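PDB 1XOC: oligopeptide-binding protein AppA, which binds oligopeptides as the receptor component, probably a lipoprotein, of an ABC-type oligopeptide permease that supports sporulation and genetic competence in Bacillus subtilis. Local coordinates for residues Leu52-Thr57 / Ile183-Phe188; Glu61-Lys66 / Lys503-Arg508; Val90-Gly95 / Ile158-Ile163; Asp261-Tyr266 / Pro489-Ala494. All coordinates share one frame; numbering follows the deposited sequence. Where two conformers were deposited one is given.

Contact 1: Leu52-Thr57 / Ile183-Phe188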
# COMPACT_ATOMS: atom_id res chain seq x y z
N LEU A 52 4.64 -16.34 -1.33
CA LEU A 52 5.55 -17.06 -2.26
C LEU A 52 7.04 -16.95 -1.96
O LEU A 52 7.80 -17.86 -2.32
CB LEU A 52 5.36 -16.57 -3.70
CG LEU A 52 4.03 -16.84 -4.40
CD1 LEU A 52 3.89 -16.09 -5.68
CD2 LEU A 52 3.92 -18.31 -4.59
N TYR A 53 7.48 -15.80 -1.42
CA TYR A 53 8.89 -15.45 -1.34
C TYR A 53 9.32 -15.32 0.09
O TYR A 53 8.49 -15.24 1.00
CB TYR A 53 9.14 -14.13 -2.08
CG TYR A 53 8.77 -14.19 -3.53
CD1 TYR A 53 9.48 -15.01 -4.39
CD2 TYR A 53 7.77 -13.41 -4.03
CE1 TYR A 53 9.15 -15.11 -5.73
CE2 TYR A 53 7.43 -13.48 -5.35
CZ TYR A 53 8.13 -14.32 -6.18
OH TYR A 53 7.77 -14.34 -7.54
N SER A 54 10.64 -15.22 0.26
CA SER A 54 11.26 -14.87 1.52
C SER A 54 11.96 -13.50 1.39
O SER A 54 12.30 -13.05 0.30
CB SER A 54 12.27 -15.92 1.93
OG SER A 54 11.69 -17.20 2.06
N PHE A 55 12.22 -12.95 2.58
CA PHE A 55 12.74 -11.60 2.78
C PHE A 55 13.80 -11.66 3.88
O PHE A 55 13.68 -12.43 4.83
CB PHE A 55 11.59 -10.67 3.22
CG PHE A 55 10.42 -10.67 2.22
CD1 PHE A 55 10.22 -9.64 1.29
CD2 PHE A 55 9.51 -11.71 2.25
CE1 PHE A 55 9.15 -9.72 0.37
CE2 PHE A 55 8.45 -11.76 1.31
CZ PHE A 55 8.29 -10.78 0.44
N LEU A 56 14.82 -10.82 3.76
CA LEU A 56 15.88 -10.82 4.73
C LEU A 56 15.35 -10.53 6.14
O LEU A 56 15.82 -11.09 7.15
CB LEU A 56 16.97 -9.81 4.35
CG LEU A 56 17.81 -10.30 3.16
CD1 LEU A 56 18.75 -9.19 2.67
CD2 LEU A 56 18.55 -11.61 3.43
N THR A 57 14.39 -9.61 6.25
CA THR A 57 13.77 -9.24 7.52
C THR A 57 12.27 -9.26 7.40
O THR A 57 11.74 -9.36 6.28
CB THR A 57 14.17 -7.84 7.99
OG1 THR A 57 13.79 -6.90 6.97
CG2 THR A 57 15.67 -7.75 8.30
N ILE A 183 8.77 -18.79 -8.80
CA ILE A 183 9.51 -19.73 -7.95
C ILE A 183 10.14 -18.91 -6.85
O ILE A 183 10.94 -18.04 -7.14
CB ILE A 183 10.58 -20.51 -8.74
CG1 ILE A 183 9.92 -21.41 -9.81
CG2 ILE A 183 11.51 -21.28 -7.78
CD1 ILE A 183 9.14 -22.54 -9.26
N GLY A 184 9.78 -19.18 -5.59
CA GLY A 184 10.26 -18.46 -4.43
C GLY A 184 10.70 -19.46 -3.39
O GLY A 184 10.74 -20.67 -3.63
N SER A 185 11.09 -18.95 -2.23
CA SER A 185 11.46 -19.80 -1.11
C SER A 185 10.45 -19.64 0.04
O SER A 185 10.70 -20.12 1.15
CB SER A 185 12.88 -19.49 -0.65
OG SER A 185 12.99 -18.15 -0.18
N GLY A 186 9.28 -19.04 -0.25
CA GLY A 186 8.34 -18.74 0.82
C GLY A 186 7.51 -19.94 1.21
O GLY A 186 7.66 -21.04 0.62
N PRO A 187 6.61 -19.75 2.18
CA PRO A 187 5.88 -20.84 2.79
C PRO A 187 4.85 -21.52 1.93
O PRO A 187 4.40 -22.62 2.29
CB PRO A 187 5.21 -20.18 4.01
CG PRO A 187 5.20 -18.74 3.71
CD PRO A 187 6.35 -18.46 2.84
N PHE A 188 4.44 -20.88 0.83
CA PHE A 188 3.43 -21.46 -0.05
C PHE A 188 3.95 -21.41 -1.48
O PHE A 188 4.62 -20.46 -1.89
CB PHE A 188 2.09 -20.71 0.08
CG PHE A 188 1.44 -20.89 1.42
CD1 PHE A 188 0.58 -21.96 1.64
CD2 PHE A 188 1.75 -20.03 2.49
CE1 PHE A 188 -0.00 -22.15 2.90
CE2 PHE A 188 1.14 -20.22 3.73
CZ PHE A 188 0.30 -21.27 3.94
O HOH W 1 12.21 -16.13 -2.04
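Leu52, the last residue of helix 43-52, and Tyr53, which follows it, lie against the glycine-rich loop Gly184-Gly186, in a buried loop-to-helix-end junction of this family 5 solute-binding protein. The backbones meet through one hydrogen bond and two CA-H...O contacts. The amide of Gly186 donates to Leu52 O over 2.8 Å, from above the carbonyl plane, 50° out of it. The same oxygen receives a CA-H...O contact from Gly184 CA at 3.3 Å, while Leu52 CA in turn points its hydrogen at Phe188 O over 3.5 Å with an almost straight angle of 177°. Neither glycine could carry a side chain here: a CB on Gly184 would run into Leu52 O and the Tyr53 ring, and one on Gly186 into the Leu52-Tyr53 peptide.

Round the Tyr53 ring, CD1 rests 3.5 Å from Gly184 CA, and Ile183 O lies at the edge, near the ring plane. That carbonyl is buried without a polar partner. The phenol OH is bonded elsewhere, to Phe35 O.

Side chains and water complete the junction. One water accepts from the amides of both Ser54 and Ser185, bridging the two backbones. Ser185 OG sits between its backbone N and carbonyl carbon (chi1 62°), a position from which it meets Ser54 OG in a hydroxyl-hydroxyl hydrogen bond of 2.8 Å.

Contact 2: Glu61-Lys66 / Lys503-Arg508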
# COMPACT_ATOMS: atom_id res chain seq x y z
N GLU A 61 3.96 -7.72 14.21
CA GLU A 61 2.68 -7.06 14.52
C GLU A 61 2.80 -5.85 15.46
O GLU A 61 1.87 -5.04 15.54
CB GLU A 61 1.67 -8.06 15.07
CG GLU A 61 1.92 -8.55 16.48
CD GLU A 61 3.01 -9.61 16.61
OE1 GLU A 61 3.22 -10.06 17.75
OE2 GLU A 61 3.66 -10.01 15.60
N LYS A 62 3.94 -5.72 16.14
CA LYS A 62 4.26 -4.53 16.94
C LYS A 62 5.11 -3.50 16.15
O LYS A 62 5.49 -2.46 16.68
CB LYS A 62 4.96 -4.92 18.23
CG LYS A 62 4.23 -6.02 18.99
CD LYS A 62 4.63 -6.03 20.46
CE LYS A 62 3.86 -4.96 21.28
NZ LYS A 62 4.39 -4.74 22.69
N LEU A 63 5.35 -3.79 14.88
CA LEU A 63 6.07 -2.93 13.96
C LEU A 63 7.57 -2.86 14.29
O LEU A 63 8.25 -1.85 14.06
CB LEU A 63 5.40 -1.56 13.83
CG LEU A 63 3.89 -1.67 13.49
CD1 LEU A 63 3.27 -0.30 13.41
CD2 LEU A 63 3.60 -2.50 12.23
N ASN A 64 8.07 -3.98 14.82
CA ASN A 64 9.50 -4.16 15.04
C ASN A 64 10.11 -5.00 13.94
O ASN A 64 9.50 -5.95 13.47
CB ASN A 64 9.73 -4.84 16.39
CG ASN A 64 9.24 -4.01 17.55
OD1 ASN A 64 9.47 -2.81 17.59
ND2 ASN A 64 8.54 -4.64 18.47
N VAL A 65 11.32 -4.64 13.52
CA VAL A 65 12.04 -5.40 12.51
C VAL A 65 12.67 -6.64 13.14
O VAL A 65 13.38 -6.53 14.15
CB VAL A 65 13.12 -4.54 11.84
CG1 VAL A 65 13.94 -5.33 10.86
CG2 VAL A 65 12.51 -3.34 11.17
N LYS A 66 12.40 -7.79 12.57
CA LYS A 66 12.93 -9.08 13.01
C LYS A 66 13.68 -9.74 11.87
O LYS A 66 13.35 -9.55 10.73
CB LYS A 66 11.76 -10.01 13.40
CG LYS A 66 10.89 -9.46 14.50
CD LYS A 66 11.69 -9.27 15.76
CE LYS A 66 10.85 -8.88 16.96
NZ LYS A 66 11.68 -8.50 18.16
N LYS A 503 -2.37 -13.67 14.73
CA LYS A 503 -2.06 -12.42 15.41
C LYS A 503 -2.42 -11.29 14.44
O LYS A 503 -2.09 -11.37 13.24
CB LYS A 503 -0.57 -12.33 15.72
CG LYS A 503 -0.08 -13.33 16.76
CD LYS A 503 1.47 -13.30 16.85
CE LYS A 503 2.03 -14.24 17.90
NZ LYS A 503 3.47 -13.88 18.20
N TYR A 504 -3.11 -10.29 14.97
CA TYR A 504 -3.50 -9.14 14.17
C TYR A 504 -2.27 -8.30 13.81
O TYR A 504 -1.54 -7.87 14.69
CB TYR A 504 -4.54 -8.26 14.87
CG TYR A 504 -4.86 -7.04 14.03
CD1 TYR A 504 -5.72 -7.14 12.95
CD2 TYR A 504 -4.25 -5.82 14.26
CE1 TYR A 504 -5.98 -6.04 12.14
CE2 TYR A 504 -4.51 -4.71 13.45
CZ TYR A 504 -5.37 -4.84 12.40
OH TYR A 504 -5.63 -3.76 11.60
N HIS A 505 -2.09 -8.07 12.52
CA HIS A 505 -1.05 -7.22 11.97
C HIS A 505 -1.72 -6.08 11.20
O HIS A 505 -2.58 -6.34 10.32
CB HIS A 505 -0.13 -8.03 11.07
CG HIS A 505 1.18 -7.36 10.73
ND1 HIS A 505 1.27 -6.24 9.94
CD2 HIS A 505 2.45 -7.70 11.05
CE1 HIS A 505 2.55 -5.90 9.81
NE2 HIS A 505 3.28 -6.77 10.50
N PRO A 506 -1.36 -4.82 11.49
CA PRO A 506 -2.11 -3.70 10.90
C PRO A 506 -1.85 -3.40 9.42
O PRO A 506 -2.62 -2.63 8.81
CB PRO A 506 -1.71 -2.53 11.80
CG PRO A 506 -0.33 -2.87 12.21
CD PRO A 506 -0.37 -4.34 12.48
N LYS A 507 -0.81 -4.02 8.87
CA LYS A 507 -0.43 -3.85 7.48
C LYS A 507 -0.57 -5.11 6.62
O LYS A 507 -1.06 -5.04 5.46
CB LYS A 507 1.01 -3.32 7.41
CG LYS A 507 1.43 -3.04 5.95
CD LYS A 507 2.82 -2.45 5.83
CE LYS A 507 3.26 -2.38 4.35
NZ LYS A 507 2.55 -1.33 3.61
N ARG A 508 -0.13 -6.25 7.13
CA ARG A 508 -0.20 -7.51 6.40
C ARG A 508 -1.35 -8.38 6.88
O ARG A 508 -1.25 -9.02 7.95
CB ARG A 508 1.12 -8.29 6.49
CG ARG A 508 2.27 -7.73 5.75
CD ARG A 508 2.46 -8.41 4.39
NE ARG A 508 1.38 -8.14 3.47
CZ ARG A 508 1.19 -6.98 2.84
NH1 ARG A 508 2.04 -5.98 3.04
NH2 ARG A 508 0.16 -6.83 2.02
O HOH W 2 4.95 -11.68 18.16
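Glu61 lies across Lys503, Tyr504 and His505, and its backbone and CB make the close part of this contact between a turn and a C-terminal loop. Glu61 CB sits 3.2 Å from Tyr504 O, and the imidazole of His505 brings CD2 to 3.5 Å from Glu61 N. With CG anti to the backbone N (chi1 -165°), the His505 ring is carried toward the Glu61 backbone. It is held through both nitrogens: ND1 accepts the amide of Lys507 over 3.2 Å, close to the ring plane, and NE2 is hydrogen-bonded to Thr59 O, just before the turn. Beside the ring, Leu63 CD2 touches Pro506 CG at 3.9 Å, an apolar pair that meets at a slant.

The other end is loose and reaches solvent. The Glu61 chain bends at chi2 (-78°), and its OE1 faces the extended side chain of Lys503. OE1 and Lys503 NZ are 3.9 Å apart, a long salt bridge whose attraction is probably modest; a water accepts from NZ at 2.7 Å.

The same loop carries Lys507, whose NZ is hydrogen-bonded to the backbone of the bound peptide. The 61-66 turn leads into strand 65-76, and the 503-508 loop runs between strand 256-262 and helix 43-52: Tyr504 packs on Val259 of the strand, whereas Arg508 forms salt bridges with Asp43 and Asp47 of the helix.

Contact 3: Val90-Gly95 / Ile158-Ile163. With ZN (zinc ion), chain C.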
# COMPACT_ATOMS: atom_id res chain seq x y z
N VAL A 90 18.19 -23.05 3.00
CA VAL A 90 16.91 -22.55 2.52
C VAL A 90 16.78 -22.91 1.05
O VAL A 90 17.69 -22.67 0.25
CB VAL A 90 16.81 -21.01 2.69
CG1 VAL A 90 15.52 -20.49 2.13
CG2 VAL A 90 16.98 -20.65 4.16
N LYS A 91 15.66 -23.49 0.67
CA LYS A 91 15.45 -23.92 -0.71
C LYS A 91 14.37 -23.11 -1.43
O LYS A 91 13.34 -22.77 -0.84
CB LYS A 91 15.03 -25.41 -0.78
CG LYS A 91 15.89 -26.38 0.02
CD LYS A 91 17.31 -26.41 -0.47
CE LYS A 91 18.15 -27.37 0.37
NZ LYS A 91 19.57 -27.46 -0.07
N PHE A 92 14.59 -22.85 -2.71
CA PHE A 92 13.51 -22.45 -3.59
C PHE A 92 12.55 -23.62 -3.87
O PHE A 92 12.85 -24.80 -3.66
CB PHE A 92 14.06 -21.89 -4.90
CG PHE A 92 14.69 -20.53 -4.78
CD1 PHE A 92 16.07 -20.39 -4.79
CD2 PHE A 92 13.92 -19.40 -4.69
CE1 PHE A 92 16.63 -19.14 -4.70
CE2 PHE A 92 14.49 -18.13 -4.58
CZ PHE A 92 15.84 -18.01 -4.60
N HIS A 93 11.39 -23.30 -4.39
CA HIS A 93 10.36 -24.32 -4.67
C HIS A 93 10.78 -25.37 -5.70
O HIS A 93 10.14 -26.42 -5.80
CB HIS A 93 9.05 -23.65 -5.09
CG HIS A 93 8.50 -22.71 -4.05
ND1 HIS A 93 7.78 -21.57 -4.39
CD2 HIS A 93 8.57 -22.73 -2.69
CE1 HIS A 93 7.43 -20.95 -3.28
NE2 HIS A 93 7.90 -21.62 -2.24
N ASP A 94 11.86 -25.11 -6.43
CA ASP A 94 12.41 -26.08 -7.39
C ASP A 94 13.45 -27.00 -6.74
O ASP A 94 14.04 -27.87 -7.42
CB ASP A 94 13.02 -25.35 -8.60
CG ASP A 94 14.11 -24.37 -8.20
OD1 ASP A 94 14.48 -24.29 -7.02
OD2 ASP A 94 14.65 -23.66 -9.10
N GLY A 95 13.66 -26.85 -5.44
CA GLY A 95 14.60 -27.69 -4.70
C GLY A 95 16.03 -27.19 -4.62
O GLY A 95 16.87 -27.80 -3.96
N ILE A 158 13.30 -12.22 -2.35
CA ILE A 158 14.50 -12.77 -2.94
C ILE A 158 14.14 -13.68 -4.13
O ILE A 158 13.40 -14.69 -4.01
CB ILE A 158 15.40 -13.49 -1.86
CG1 ILE A 158 15.75 -12.55 -0.70
CG2 ILE A 158 16.62 -14.03 -2.51
CD1 ILE A 158 16.34 -11.25 -1.09
N LEU A 159 14.71 -13.34 -5.28
CA LEU A 159 14.43 -14.06 -6.53
C LEU A 159 15.56 -15.02 -6.90
O LEU A 159 16.72 -14.79 -6.54
CB LEU A 159 14.24 -13.05 -7.67
CG LEU A 159 13.19 -11.96 -7.47
CD1 LEU A 159 13.26 -10.98 -8.62
CD2 LEU A 159 11.80 -12.56 -7.39
N PRO A 160 15.25 -16.11 -7.63
CA PRO A 160 16.24 -17.09 -8.02
C PRO A 160 17.07 -16.68 -9.25
O PRO A 160 16.57 -16.64 -10.39
CB PRO A 160 15.40 -18.33 -8.33
CG PRO A 160 14.09 -17.80 -8.74
CD PRO A 160 13.89 -16.53 -7.99
N LYS A 161 18.36 -16.41 -9.03
CA LYS A 161 19.26 -16.04 -10.08
C LYS A 161 19.38 -17.15 -11.13
O LYS A 161 19.52 -16.88 -12.32
CB LYS A 161 20.63 -15.69 -9.56
CG LYS A 161 21.56 -15.13 -10.60
CD LYS A 161 22.91 -14.77 -10.01
CE LYS A 161 23.82 -14.20 -11.05
NZ LYS A 161 25.24 -13.99 -10.56
N HIS A 162 19.34 -18.40 -10.69
CA HIS A 162 19.48 -19.49 -11.65
C HIS A 162 18.30 -19.60 -12.59
O HIS A 162 18.36 -20.33 -13.58
CB HIS A 162 19.72 -20.84 -10.95
CG HIS A 162 18.65 -21.25 -10.00
ND1 HIS A 162 18.80 -21.14 -8.63
CD2 HIS A 162 17.42 -21.78 -10.20
CE1 HIS A 162 17.71 -21.58 -8.03
NE2 HIS A 162 16.85 -21.97 -8.97
N ILE A 163 17.24 -18.85 -12.30
CA ILE A 163 16.13 -18.75 -13.27
C ILE A 163 16.18 -17.43 -14.06
O ILE A 163 16.00 -17.43 -15.31
CB ILE A 163 14.76 -18.90 -12.58
CG1 ILE A 163 14.65 -20.26 -11.85
CG2 ILE A 163 13.62 -18.76 -13.63
CD1 ILE A 163 13.38 -20.50 -11.12
ZN ZN C . 20.63 -20.83 -7.38
O HOH W 3 20.74 -18.90 -7.95
O HOH W 4 22.79 -20.48 -6.83
O HOH W 5 20.77 -22.75 -6.43
O HOH W 6 22.20 -21.51 -8.75
O HOH W 7 19.71 -20.29 -5.81
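Phe92 buries the most surface here, its ring lying against the Ile158-Pro160 backbone that leads into helix 161-164. Pro160 CB stands over the centre of one face, 3.8 Å from the ring centroid and 10° off the normal, a CH-pi contact. Ile158 O approaches the ring edge near its plane, 3.7 Å from Phe92 CE2. An alanine in place of Phe92 would probably leave Pro160 CB without its aromatic face and open a gap beside the imidazole of His162.

His162 comes next. It turns an edge toward the face of Phe92 in an offset edge-to-face pair, planes at 84°, with CE1 3.8 Å from Phe92 CD1. Its ND1 binds a zinc ion at 2.2 Å, and five waters complete the six ligands.

Asp94, in the type I beta turn Phe92-Gly95, meets His162 tip to tip. NE2 donates to the syn lone pair of OD2 over 2.8 Å, with carboxylate and ring nearly coplanar; the carboxylate would probably raise the electron density of the ring that holds the metal. Asp94 OD1 accepts the amide of Lys96.

The 90-95 loop lies between strand 81-86 and helix 100-108, whose Asp102 side chain touches Phe92 and accepts the amide of Lys161 at the start of helix 161-164.

Contact 4: Asp261-Tyr266 / Pro489-Ala494. With ZN (zinc ion), chain E.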
# COMPACT_ATOMS: atom_id res chain seq x y z
N ASP A 261 -9.31 -3.94 14.49
CA ASP A 261 -8.37 -2.92 14.96
C ASP A 261 -8.05 -1.93 13.85
O ASP A 261 -8.49 -2.10 12.70
CB ASP A 261 -7.07 -3.58 15.48
CG ASP A 261 -6.49 -2.90 16.70
OD1 ASP A 261 -6.57 -1.65 16.83
OD2 ASP A 261 -5.99 -3.65 17.58
N LEU A 262 -7.36 -0.86 14.21
CA LEU A 262 -6.94 0.16 13.25
C LEU A 262 -5.99 -0.41 12.21
O LEU A 262 -5.12 -1.19 12.54
CB LEU A 262 -6.28 1.34 13.98
CG LEU A 262 -6.02 2.62 13.17
CD1 LEU A 262 -7.26 3.28 12.58
CD2 LEU A 262 -5.30 3.56 14.13
N ALA A 263 -6.25 -0.07 10.94
CA ALA A 263 -5.33 -0.41 9.82
C ALA A 263 -4.20 0.61 9.68
O ALA A 263 -4.36 1.78 10.04
CB ALA A 263 -6.09 -0.46 8.52
N LEU A 264 -3.03 0.16 9.19
CA LEU A 264 -1.91 1.08 8.93
C LEU A 264 -2.11 1.73 7.55
O LEU A 264 -1.45 1.37 6.58
CB LEU A 264 -0.56 0.36 9.04
CG LEU A 264 0.68 1.24 9.05
CD1 LEU A 264 0.85 1.88 10.41
CD2 LEU A 264 1.91 0.42 8.76
N SER A 265 -3.03 2.68 7.48
CA SER A 265 -3.57 3.11 6.20
C SER A 265 -4.27 4.44 6.39
O SER A 265 -4.65 4.83 7.51
CB SER A 265 -4.57 2.09 5.71
OG SER A 265 -5.26 2.56 4.57
N TYR A 266 -4.45 5.15 5.27
CA TYR A 266 -5.48 6.19 5.21
C TYR A 266 -6.08 6.17 3.80
O TYR A 266 -5.44 5.71 2.85
CB TYR A 266 -4.98 7.60 5.62
CG TYR A 266 -3.88 8.18 4.75
CD1 TYR A 266 -4.16 8.76 3.51
CD2 TYR A 266 -2.57 8.15 5.17
CE1 TYR A 266 -3.14 9.28 2.73
CE2 TYR A 266 -1.54 8.67 4.40
CZ TYR A 266 -1.85 9.24 3.17
OH TYR A 266 -0.83 9.76 2.39
N PRO A 489 -8.92 4.02 8.30
CA PRO A 489 -9.87 2.92 8.40
C PRO A 489 -9.53 1.87 9.42
O PRO A 489 -8.35 1.70 9.77
CB PRO A 489 -9.74 2.26 7.05
CG PRO A 489 -8.38 2.53 6.62
CD PRO A 489 -8.03 3.86 7.14
N ASN A 490 -10.54 1.13 9.85
CA ASN A 490 -10.33 -0.05 10.71
C ASN A 490 -10.52 -1.32 9.87
O ASN A 490 -11.34 -1.35 8.96
CB ASN A 490 -11.35 -0.06 11.84
CG ASN A 490 -11.21 1.15 12.74
OD1 ASN A 490 -10.11 1.39 13.25
ND2 ASN A 490 -12.30 1.89 12.98
N ASN A 491 -9.77 -2.34 10.20
CA ASN A 491 -9.98 -3.66 9.64
C ASN A 491 -10.92 -4.47 10.54
O ASN A 491 -10.83 -4.40 11.78
CB ASN A 491 -8.68 -4.41 9.55
CG ASN A 491 -7.75 -3.89 8.50
OD1 ASN A 491 -8.19 -3.48 7.43
ND2 ASN A 491 -6.46 -3.90 8.79
N HIS A 492 -11.78 -5.26 9.92
CA HIS A 492 -12.69 -6.18 10.60
C HIS A 492 -12.51 -7.55 9.99
O HIS A 492 -13.18 -7.91 9.00
CB HIS A 492 -14.14 -5.71 10.43
CG HIS A 492 -14.37 -4.33 10.96
ND1 HIS A 492 -14.15 -3.20 10.21
CD2 HIS A 492 -14.79 -3.89 12.18
CE1 HIS A 492 -14.43 -2.12 10.91
NE2 HIS A 492 -14.81 -2.51 12.11
N MET A 493 -11.57 -8.31 10.53
CA MET A 493 -11.14 -9.55 9.89
C MET A 493 -11.97 -10.73 10.38
O MET A 493 -11.83 -11.16 11.54
CB MET A 493 -9.65 -9.79 10.12
CG MET A 493 -8.80 -8.57 9.82
SD MET A 493 -9.02 -7.98 8.14
CE MET A 493 -8.60 -9.44 7.22
N ALA A 494 -12.83 -11.23 9.50
CA ALA A 494 -13.61 -12.44 9.76
C ALA A 494 -12.80 -13.68 9.40
O ALA A 494 -12.16 -13.70 8.37
CB ALA A 494 -14.87 -12.42 8.97
ZN ZN E . -15.33 -1.35 13.69
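Asp261 and Asn491 exchange two backbone hydrogen bonds. The amide of Asn491 donates to Asp261 O over 2.8 Å, almost along the C=O axis at 173°, and Asp261 N gives to Asn491 O in the carbonyl plane. A third bond, Ala263 N to Pro489 O at 3.0 Å, follows two residues further along each segment, also in plane. Between them Leu262 and Asn490 form a non-hydrogen-bonded pair; the Leu262 amide instead donates to the anti lone pair of its neighbour Asp261 OD1 over 2.8 Å.

This is an antiparallel ladder between strands 256-262 and 483-496, in the mixed sheet beside the bound peptide. Asn490 OD1 lies 3.4 Å from Leu262 CA, while its ND2 donates to Asp304, which together with His492 NE2 (2.0 Å) binds a zinc ion. Asn491 ND2 lies 3.5 Å from Ala263 CB and is hydrogen-bonded to Tyr504 OH.

Pro489 packs its CD 3.5 Å from Ser265 O. A glycine in place of Pro489 would probably open a gap beside Ser265 and an aromatic side chain of the peptide; Ala263 packs on a peptide aromatic as well.

In the fold
From the N terminus, the end of helix 43-52 opens contact 1, and the turn after strand 57-59 opens contact 2. The 90-95 loop then meets 158-163, so contact 3 closes inside the loop of contact 1, which 183-188 shuts just before strand 188-194. The two touch: His93 probably hydrogen-bonds Gly184 and Gly186. Contact 4 follows in series, joining strands 256-262 and 265-271 to strand 483-496, and lies nested within contact 2, as does contact 3; 503-508 closes contact 2 last. Contacts 1 and 2 cross along the chain and touch through Thr57. Contact 2 reaches contact 4 through Tyr504 and Pro506, thereby linking the 65-76 sheet to the mixed sheet that holds strand 483-496.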